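Local atomic coordinates of tapirin (PDB entry 6N2B), a protein that probably binds cellulose through its C-terminal beta-helix domain, attaching an extremely thermophilic bacterium to plant biomass, and carries a bound calcium ion. Residues Ser214-Ile228 against Arg233-Asn247. Numbering follows the deposited sequence.
Sequences SFLPNYKFTVRGGSI and RIQTQGEFKAIGVNN
Strands 221-224 and 240-242 run parallel, 4° apart with axes 4.7 Å from each other, as neighbouring coils of the beta-helix. Their in-register backbones are tied by bonds such as Val-223 N to Lys-241 O (2.8 Å) and Ile-243 N to Val-223 O. Beyond the corner the pairing resumes, Asn-246 N reaching Gly-226 O and Ile-228 N reaching Asn-247 O. Inside, the side chains of Phe-221 and Phe-240 run alongside each other because both carry CG anti to the backbone N (chi1 -172° and 175°), with CD1 of Phe-221 3.9 Å from CE1 of Phe-240. Thr-236 CG2 sits over one face of the Phe-240 ring, toward its rim, while Pro-217 CG meets its CD1 from the neighbouring coil. Outside, Lys-220 NZ makes a salt bridge to Glu-239 OE1 (3.3 Å), weak as a hydrogen bond, and the other carboxylate oxygen bonds to Asn-285. Past the corner, Ser-227 OG accepts Asn-247 N (3.1 Å) and, weakly, Asn-247 ND2, besides bonding to Glu-206. With an alanine here, Asn-247 N would probably lose its acceptor across the contact and Glu-206 one of its partners. Packed aromatic and aliphatic side chains thus fill the core, while the Lys-220/Glu-239 pair bridges successive coils on the outer surface.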
ATOM      1  N   SER A 214       9.322   4.932   7.078  1.00 27.26           N
ATOM      2  CA  SER A 214       9.057   4.780   5.662  1.00 24.74           C
ATOM      3  C   SER A 214       9.108   3.304   5.262  1.00 28.85           C
ATOM      4  O   SER A 214       9.511   2.431   6.039  1.00 23.96           O
ATOM      5  CB  SER A 214      10.073   5.570   4.850  1.00 34.02           C
ATOM      6  OG  SER A 214      11.235   4.779   4.636  1.00 38.15           O
ATOM      7  N   PHE A 215       8.695   3.035   4.019  1.00 28.15           N
ATOM      8  CA  PHE A 215       8.638   1.675   3.472  1.00 22.51           C
ATOM      9  C   PHE A 215       9.048   1.753   2.007  1.00 22.35           C
ATOM     10  O   PHE A 215       8.266   2.185   1.157  1.00 25.77           O
ATOM     11  CB  PHE A 215       7.258   1.055   3.616  1.00 15.07           C
ATOM     12  CG  PHE A 215       7.104  -0.234   2.874  1.00 21.10           C
ATOM     13  CD1 PHE A 215       8.000  -1.269   3.065  1.00 23.10           C
ATOM     14  CD2 PHE A 215       6.062  -0.416   1.988  1.00 17.06           C
ATOM     15  CE1 PHE A 215       7.853  -2.456   2.386  1.00 21.04           C
ATOM     16  CE2 PHE A 215       5.916  -1.598   1.303  1.00 16.11           C
ATOM     17  CZ  PHE A 215       6.809  -2.621   1.497  1.00 22.23           C
ATOM     18  N   LEU A 216      10.275   1.340   1.714  1.00 22.86           N
ATOM     19  CA  LEU A 216      10.795   1.362   0.350  1.00 25.03           C
ATOM     20  C   LEU A 216      11.105  -0.063  -0.069  1.00 25.73           C
ATOM     21  O   LEU A 216      12.232  -0.546   0.130  1.00 24.56           O
ATOM     22  CB  LEU A 216      12.032   2.245   0.245  1.00 27.54           C
ATOM     23  CG  LEU A 216      11.821   3.619   0.909  1.00 28.10           C
ATOM     24  CD1 LEU A 216      13.092   4.167   1.568  1.00 41.07           C
ATOM     25  CD2 LEU A 216      11.253   4.581  -0.074  1.00 31.86           C
ATOM     26  N   PRO A 217      10.139  -0.755  -0.668  1.00 25.02           N
ATOM     27  CA  PRO A 217      10.361  -2.144  -1.075  1.00 24.94           C
ATOM     28  C   PRO A 217      11.274  -2.229  -2.284  1.00 32.53           C
ATOM     29  O   PRO A 217      11.517  -1.253  -3.005  1.00 25.89           O
ATOM     30  CB  PRO A 217       8.951  -2.645  -1.418  1.00 18.91           C
ATOM     31  CG  PRO A 217       8.235  -1.452  -1.867  1.00 19.19           C
ATOM     32  CD  PRO A 217       8.779  -0.296  -1.023  1.00 19.88           C
ATOM     33  N   ASN A 218      11.784  -3.433  -2.485  1.00 23.51           N
ATOM     34  CA  ASN A 218      12.614  -3.739  -3.626  1.00 21.52           C
ATOM     35  C   ASN A 218      11.773  -3.841  -4.894  1.00 24.41           C
ATOM     36  O   ASN A 218      10.557  -4.066  -4.862  1.00 25.85           O
ATOM     37  CB  ASN A 218      13.331  -5.066  -3.396  1.00 20.42           C
ATOM     38  CG  ASN A 218      12.363  -6.164  -3.005  1.00 19.64           C
ATOM     39  OD1 ASN A 218      11.856  -6.173  -1.896  1.00 27.65           O
ATOM     40  ND2 ASN A 218      12.068  -7.068  -3.932  1.00 24.56           N
ATOM     41  N   TYR A 219      12.454  -3.707  -6.022  1.00 26.30           N
ATOM     42  CA  TYR A 219      11.893  -4.098  -7.309  1.00 31.98           C
ATOM     43  C   TYR A 219      11.379  -5.534  -7.274  1.00 25.40           C
ATOM     44  O   TYR A 219      12.066  -6.436  -6.789  1.00 28.97           O
ATOM     45  CB  TYR A 219      12.979  -3.956  -8.369  1.00 33.17           C
ATOM     46  CG  TYR A 219      12.567  -4.327  -9.764  1.00 33.19           C
ATOM     47  CD1 TYR A 219      11.785  -3.465 -10.521  1.00 24.15           C
ATOM     48  CD2 TYR A 219      12.993  -5.523 -10.338  1.00 27.03           C
ATOM     49  CE1 TYR A 219      11.425  -3.786 -11.802  1.00 33.73           C
ATOM     50  CE2 TYR A 219      12.639  -5.854 -11.618  1.00 31.10           C
ATOM     51  CZ  TYR A 219      11.851  -4.984 -12.355  1.00 37.05           C
ATOM     52  OH  TYR A 219      11.478  -5.302 -13.648  1.00 34.39           O
ATOM     53  N   LYS A 220      10.176  -5.744  -7.815  1.00 31.27           N
ATOM     54  CA  LYS A 220       9.497  -7.041  -7.773  1.00 28.92           C
ATOM     55  C   LYS A 220       9.117  -7.410  -6.343  1.00 27.07           C
ATOM     56  O   LYS A 220       9.791  -8.205  -5.682  1.00 29.10           O
ATOM     57  CB  LYS A 220      10.367  -8.133  -8.404  1.00 29.32           C
ATOM     58  CG  LYS A 220       9.850  -8.626  -9.726  1.00 44.33           C
ATOM     59  CD  LYS A 220       8.735  -9.664  -9.514  1.00 56.34           C
ATOM     60  CE  LYS A 220       8.229 -10.263 -10.836  1.00 62.05           C
ATOM     61  NZ  LYS A 220       7.033  -9.555 -11.395  1.00 67.04           N
ATOM     62  N   PHE A 221       8.047  -6.815  -5.843  1.00 27.08           N
ATOM     63  CA  PHE A 221       7.594  -7.075  -4.485  1.00 25.91           C
ATOM     64  C   PHE A 221       6.090  -7.222  -4.550  1.00 24.33           C
ATOM     65  O   PHE A 221       5.388  -6.306  -4.991  1.00 21.94           O
ATOM     66  CB  PHE A 221       7.994  -5.944  -3.533  1.00 28.18           C
ATOM     67  CG  PHE A 221       7.721  -6.226  -2.069  1.00 26.01           C
ATOM     68  CD1 PHE A 221       6.505  -5.883  -1.492  1.00 26.53           C
ATOM     69  CD2 PHE A 221       8.700  -6.779  -1.256  1.00 30.52           C
ATOM     70  CE1 PHE A 221       6.263  -6.111  -0.132  1.00 21.44           C
ATOM     71  CE2 PHE A 221       8.452  -7.015   0.105  1.00 26.85           C
ATOM     72  CZ  PHE A 221       7.231  -6.678   0.659  1.00 16.18           C
ATOM     73  N   THR A 222       5.604  -8.387  -4.160  1.00 22.39           N
ATOM     74  CA  THR A 222       4.179  -8.648  -4.107  1.00 24.33           C
ATOM     75  C   THR A 222       3.796  -8.855  -2.655  1.00 25.58           C
ATOM     76  O   THR A 222       4.430  -9.645  -1.951  1.00 27.80           O
ATOM     77  CB  THR A 222       3.803  -9.884  -4.920  1.00 19.35           C
ATOM     78  OG1 THR A 222       4.121  -9.686  -6.303  1.00 27.83           O
ATOM     79  CG2 THR A 222       2.335 -10.165  -4.756  1.00 19.03           C
ATOM     80  N   VAL A 223       2.782  -8.136  -2.200  1.00 19.59           N
ATOM     81  CA  VAL A 223       2.119  -8.457  -0.952  1.00 17.20           C
ATOM     82  C   VAL A 223       0.719  -8.969  -1.281  1.00 20.62           C
ATOM     83  O   VAL A 223      -0.019  -8.362  -2.070  1.00 16.33           O
ATOM     84  CB  VAL A 223       2.103  -7.265   0.017  1.00 13.79           C
ATOM     85  CG1 VAL A 223       1.682  -6.003  -0.682  1.00 15.49           C
ATOM     86  CG2 VAL A 223       1.178  -7.577   1.171  1.00 13.66           C
ATOM     87  N   ARG A 224       0.384 -10.124  -0.717  1.00 20.44           N
ATOM     88  CA  ARG A 224      -0.845 -10.843  -1.019  1.00 19.56           C
ATOM     89  C   ARG A 224      -1.604 -11.018   0.295  1.00 24.34           C
ATOM     90  O   ARG A 224      -1.215 -11.833   1.146  1.00 16.30           O
ATOM     91  CB  ARG A 224      -0.527 -12.183  -1.686  1.00 17.91           C
ATOM     92  CG  ARG A 224      -1.702 -13.122  -1.859  1.00 23.01           C
ATOM     93  CD  ARG A 224      -1.247 -14.488  -2.407  1.00 29.44           C
ATOM     94  NE  ARG A 224      -0.538 -14.352  -3.681  1.00 35.01           N
ATOM     95  CZ  ARG A 224      -1.126 -14.481  -4.866  1.00 27.89           C
ATOM     96  NH1 ARG A 224      -2.419 -14.766  -4.917  1.00 14.02           N
ATOM     97  NH2 ARG A 224      -0.427 -14.328  -5.991  1.00 27.12           N
ATOM     98  N   GLY A 225      -2.685 -10.246   0.454  1.00 17.51           N
ATOM     99  CA  GLY A 225      -3.469 -10.262   1.667  1.00 12.14           C
ATOM    100  C   GLY A 225      -2.944  -9.270   2.669  1.00 19.62           C
ATOM    101  O   GLY A 225      -1.940  -8.575   2.458  1.00 18.23           O
ATOM    102  N   GLY A 226      -3.636  -9.222   3.802  1.00 22.31           N
ATOM    103  CA  GLY A 226      -3.270  -8.334   4.895  1.00 17.24           C
ATOM    104  C   GLY A 226      -3.401  -6.871   4.494  1.00 19.38           C
ATOM    105  O   GLY A 226      -3.995  -6.509   3.476  1.00 14.72           O
ATOM    106  N   SER A 227      -2.812  -6.023   5.323  1.00 16.42           N
ATOM    107  CA  SER A 227      -2.835  -4.605   5.055  1.00 15.30           C
ATOM    108  C   SER A 227      -1.420  -4.056   5.118  1.00 18.11           C
ATOM    109  O   SER A 227      -0.484  -4.724   5.561  1.00 14.64           O
ATOM    110  CB  SER A 227      -3.751  -3.873   6.031  1.00 15.68           C
ATOM    111  OG  SER A 227      -5.060  -4.390   5.965  1.00 18.59           O
ATOM    112  N   ILE A 228      -1.294  -2.816   4.661  1.00 12.83           N
ATOM    113  CA  ILE A 228      -0.032  -2.116   4.535  1.00 12.18           C
ATOM    114  C   ILE A 228      -0.190  -0.796   5.261  1.00 18.87           C
ATOM    115  O   ILE A 228      -1.187  -0.092   5.060  1.00 19.56           O
ATOM    116  CB  ILE A 228       0.332  -1.877   3.058  1.00 16.54           C
ATOM    117  CG1 ILE A 228       0.654  -3.201   2.368  1.00 19.86           C
ATOM    118  CG2 ILE A 228       1.465  -0.898   2.917  1.00  8.43           C
ATOM    119  CD1 ILE A 228       0.132  -3.264   0.958  1.00 17.04           C
ATOM    120  N   ARG A 233       7.037   7.967   4.243  1.00 26.88           N
ATOM    121  CA  ARG A 233       6.902   7.807   2.797  1.00 23.39           C
ATOM    122  C   ARG A 233       6.825   6.338   2.378  1.00 28.15           C
ATOM    123  O   ARG A 233       7.482   5.469   2.966  1.00 22.65           O
ATOM    124  CB  ARG A 233       8.089   8.453   2.088  1.00 22.82           C
ATOM    125  CG  ARG A 233       8.097   9.970   2.087  1.00 37.29           C
ATOM    126  CD  ARG A 233       9.378  10.532   1.430  1.00 46.79           C
ATOM    127  NE  ARG A 233       9.681   9.966   0.104  1.00 49.79           N
ATOM    128  CZ  ARG A 233      10.543   8.964  -0.121  1.00 65.17           C
ATOM    129  NH1 ARG A 233      10.753   8.535  -1.364  1.00 47.70           N
ATOM    130  NH2 ARG A 233      11.199   8.382   0.890  1.00 45.14           N
ATOM    131  N   ILE A 234       6.023   6.066   1.346  1.00 19.12           N
ATOM    132  CA  ILE A 234       6.083   4.812   0.595  1.00 18.41           C
ATOM    133  C   ILE A 234       6.565   5.143  -0.808  1.00 25.88           C
ATOM    134  O   ILE A 234       6.013   6.030  -1.471  1.00 24.12           O
ATOM    135  CB  ILE A 234       4.728   4.086   0.536  1.00 17.89           C
ATOM    136  CG1 ILE A 234       4.313   3.596   1.924  1.00 18.67           C
ATOM    137  CG2 ILE A 234       4.784   2.930  -0.457  1.00 11.81           C
ATOM    138  CD1 ILE A 234       2.906   3.031   1.982  1.00 14.30           C
ATOM    139  N   GLN A 235       7.605   4.448  -1.250  1.00 20.91           N
ATOM    140  CA  GLN A 235       8.139   4.628  -2.589  1.00 24.42           C
ATOM    141  C   GLN A 235       8.524   3.264  -3.135  1.00 24.52           C
ATOM    142  O   GLN A 235       9.399   2.589  -2.577  1.00 23.23           O
ATOM    143  CB  GLN A 235       9.336   5.576  -2.583  1.00 24.13           C
ATOM    144  CG  GLN A 235      10.147   5.544  -3.865  1.00 36.05           C
ATOM    145  CD  GLN A 235      11.283   6.564  -3.859  1.00 53.70           C
ATOM    146  OE1 GLN A 235      11.202   7.600  -4.527  1.00 57.11           O
ATOM    147  NE2 GLN A 235      12.346   6.274  -3.104  1.00 41.92           N
ATOM    148  N   THR A 236       7.875   2.875  -4.223  1.00 18.39           N
ATOM    149  CA  THR A 236       8.073   1.588  -4.866  1.00 20.79           C
ATOM    150  C   THR A 236       8.799   1.794  -6.187  1.00 24.03           C
ATOM    151  O   THR A 236       8.455   2.699  -6.955  1.00 26.87           O
ATOM    152  CB  THR A 236       6.726   0.902  -5.099  1.00 31.77           C
ATOM    153  OG1 THR A 236       5.939   1.674  -6.022  1.00 24.90           O
ATOM    154  CG2 THR A 236       5.973   0.767  -3.780  1.00 21.74           C
ATOM    155  N   GLN A 237       9.798   0.950  -6.452  1.00 29.19           N
ATOM    156  CA  GLN A 237      10.694   1.124  -7.592  1.00 29.54           C
ATOM    157  C   GLN A 237      10.408   0.155  -8.742  1.00 25.81           C
ATOM    158  O   GLN A 237      11.326  -0.257  -9.449  1.00 32.52           O
ATOM    159  CB  GLN A 237      12.147   0.998  -7.141  1.00 28.24           C
ATOM    160  CG  GLN A 237      12.487  -0.306  -6.439  1.00 33.73           C
ATOM    161  CD  GLN A 237      13.971  -0.405  -6.044  1.00 58.05           C
ATOM    162  OE1 GLN A 237      14.296  -0.774  -4.908  1.00 60.89           O
ATOM    163  NE2 GLN A 237      14.871  -0.093  -6.986  1.00 50.08           N
ATOM    164  N   GLY A 238       9.157  -0.204  -8.950  1.00 27.66           N
ATOM    165  CA  GLY A 238       8.811  -0.994 -10.112  1.00 25.40           C
ATOM    166  C   GLY A 238       8.349  -2.384  -9.724  1.00 27.63           C
ATOM    167  O   GLY A 238       8.779  -2.955  -8.711  1.00 30.93           O
ATOM    168  N   GLU A 239       7.441  -2.933 -10.538  1.00 23.87           N
ATOM    169  CA  GLU A 239       6.895  -4.278 -10.351  1.00 26.64           C
ATOM    170  C   GLU A 239       6.364  -4.480  -8.937  1.00 28.53           C
ATOM    171  O   GLU A 239       6.560  -5.534  -8.324  1.00 27.94           O
ATOM    172  CB  GLU A 239       7.933  -5.356 -10.677  1.00 27.36           C
ATOM    173  CG  GLU A 239       8.344  -5.436 -12.129  1.00 29.54           C
ATOM    174  CD  GLU A 239       7.219  -5.844 -13.055  1.00 32.06           C
ATOM    175  OE1 GLU A 239       6.280  -6.546 -12.603  1.00 30.36           O
ATOM    176  OE2 GLU A 239       7.290  -5.463 -14.246  1.00 34.60           O
ATOM    177  N   PHE A 240       5.703  -3.461  -8.402  1.00 23.50           N
ATOM    178  CA  PHE A 240       5.100  -3.573  -7.083  1.00 22.89           C
ATOM    179  C   PHE A 240       3.651  -4.027  -7.225  1.00 20.71           C
ATOM    180  O   PHE A 240       2.889  -3.438  -7.992  1.00 24.15           O
ATOM    181  CB  PHE A 240       5.175  -2.245  -6.335  1.00 21.48           C
ATOM    182  CG  PHE A 240       4.469  -2.272  -5.018  1.00 21.02           C
ATOM    183  CD1 PHE A 240       5.105  -2.765  -3.891  1.00 26.46           C
ATOM    184  CD2 PHE A 240       3.165  -1.834  -4.908  1.00 18.00           C
ATOM    185  CE1 PHE A 240       4.450  -2.804  -2.670  1.00 27.80           C
ATOM    186  CE2 PHE A 240       2.509  -1.871  -3.702  1.00 18.79           C
ATOM    187  CZ  PHE A 240       3.148  -2.357  -2.579  1.00 19.19           C
ATOM    188  N   LYS A 241       3.274  -5.077  -6.497  1.00 24.53           N
ATOM    189  CA  LYS A 241       1.931  -5.638  -6.604  1.00 19.94           C
ATOM    190  C   LYS A 241       1.333  -5.874  -5.224  1.00 23.57           C
ATOM    191  O   LYS A 241       1.971  -6.461  -4.344  1.00 21.80           O
ATOM    192  CB  LYS A 241       1.930  -6.938  -7.400  1.00 13.32           C
ATOM    193  CG  LYS A 241       2.075  -6.711  -8.876  1.00 21.20           C
ATOM    194  CD  LYS A 241       2.541  -7.970  -9.575  1.00 36.84           C
ATOM    195  CE  LYS A 241       2.064  -8.032 -11.006  1.00 36.78           C
ATOM    196  NZ  LYS A 241       2.563  -6.869 -11.790  1.00 54.50           N
ATOM    197  N   ALA A 242       0.104  -5.420  -5.047  1.00 18.26           N
ATOM    198  CA  ALA A 242      -0.698  -5.715  -3.870  1.00 17.37           C
ATOM    199  C   ALA A 242      -1.926  -6.494  -4.339  1.00 20.03           C
ATOM    200  O   ALA A 242      -2.806  -5.937  -5.004  1.00 19.76           O
ATOM    201  CB  ALA A 242      -1.083  -4.422  -3.159  1.00 14.90           C
ATOM    202  N   ILE A 243      -1.986  -7.781  -4.026  1.00 14.55           N
ATOM    203  CA  ILE A 243      -3.088  -8.630  -4.472  1.00 18.51           C
ATOM    204  C   ILE A 243      -3.951  -8.985  -3.272  1.00 16.19           C
ATOM    205  O   ILE A 243      -3.491  -9.667  -2.348  1.00 24.74           O
ATOM    206  CB  ILE A 243      -2.586  -9.903  -5.166  1.00 17.60           C
ATOM    207  CG1 ILE A 243      -1.652  -9.556  -6.318  1.00 24.18           C
ATOM    208  CG2 ILE A 243      -3.754 -10.720  -5.669  1.00 15.92           C
ATOM    209  CD1 ILE A 243      -0.964 -10.779  -6.897  1.00 25.32           C
ATOM    210  N   GLY A 244      -5.206  -8.550  -3.290  1.00 14.42           N
ATOM    211  CA  GLY A 244      -6.082  -8.797  -2.157  1.00 16.71           C
ATOM    212  C   GLY A 244      -5.726  -8.071  -0.869  1.00 19.21           C
ATOM    213  O   GLY A 244      -6.068  -8.559   0.210  1.00 19.09           O
ATOM    214  N   VAL A 245      -5.056  -6.914  -0.951  1.00 13.17           N
ATOM    215  CA  VAL A 245      -4.757  -6.123   0.237  1.00 14.95           C
ATOM    216  C   VAL A 245      -6.032  -5.458   0.746  1.00 19.52           C
ATOM    217  O   VAL A 245      -6.800  -4.860  -0.021  1.00 21.46           O
ATOM    218  CB  VAL A 245      -3.672  -5.077  -0.073  1.00 17.48           C
ATOM    219  CG1 VAL A 245      -3.668  -3.968   0.981  1.00 12.03           C
ATOM    220  CG2 VAL A 245      -2.307  -5.733  -0.128  1.00 19.44           C
ATOM    221  N   ASN A 246      -6.259  -5.542   2.051  1.00 18.18           N
ATOM    222  CA  ASN A 246      -7.457  -4.946   2.631  1.00 24.67           C
ATOM    223  C   ASN A 246      -7.328  -3.430   2.769  1.00 22.58           C
ATOM    224  O   ASN A 246      -8.160  -2.671   2.260  1.00 24.46           O
ATOM    225  CB  ASN A 246      -7.752  -5.593   3.984  1.00 27.19           C
ATOM    226  CG  ASN A 246      -8.303  -7.002   3.840  1.00 26.97           C
ATOM    227  OD1 ASN A 246      -9.060  -7.292   2.914  1.00 27.32           O
ATOM    228  ND2 ASN A 246      -7.924  -7.882   4.757  1.00 30.08           N
ATOM    229  N   ASN A 247      -6.305  -2.962   3.460  1.00 16.21           N
ATOM    230  CA  ASN A 247      -6.097  -1.527   3.585  1.00 24.13           C
ATOM    231  C   ASN A 247      -4.652  -1.168   3.247  1.00 25.55           C
ATOM    232  O   ASN A 247      -3.733  -1.972   3.437  1.00 25.55           O
ATOM    233  CB  ASN A 247      -6.462  -1.024   5.007  1.00 20.49           C
ATOM    234  CG  ASN A 247      -7.807  -1.579   5.509  1.00 26.99           C
ATOM    235  OD1 ASN A 247      -8.872  -1.191   5.019  1.00 32.42           O
ATOM    236  ND2 ASN A 247      -7.759  -2.470   6.493  1.00 20.46           N
TER
HETATM  237  O   HOH W   1      11.569   1.330  -3.176  0.74 28.20           O
HETATM  238  O   HOH W   2       9.179  -1.737  -5.727  1.00 31.30           O
HETATM  239  O   HOH W   3       5.754  -8.000  -8.076  1.00 28.12           O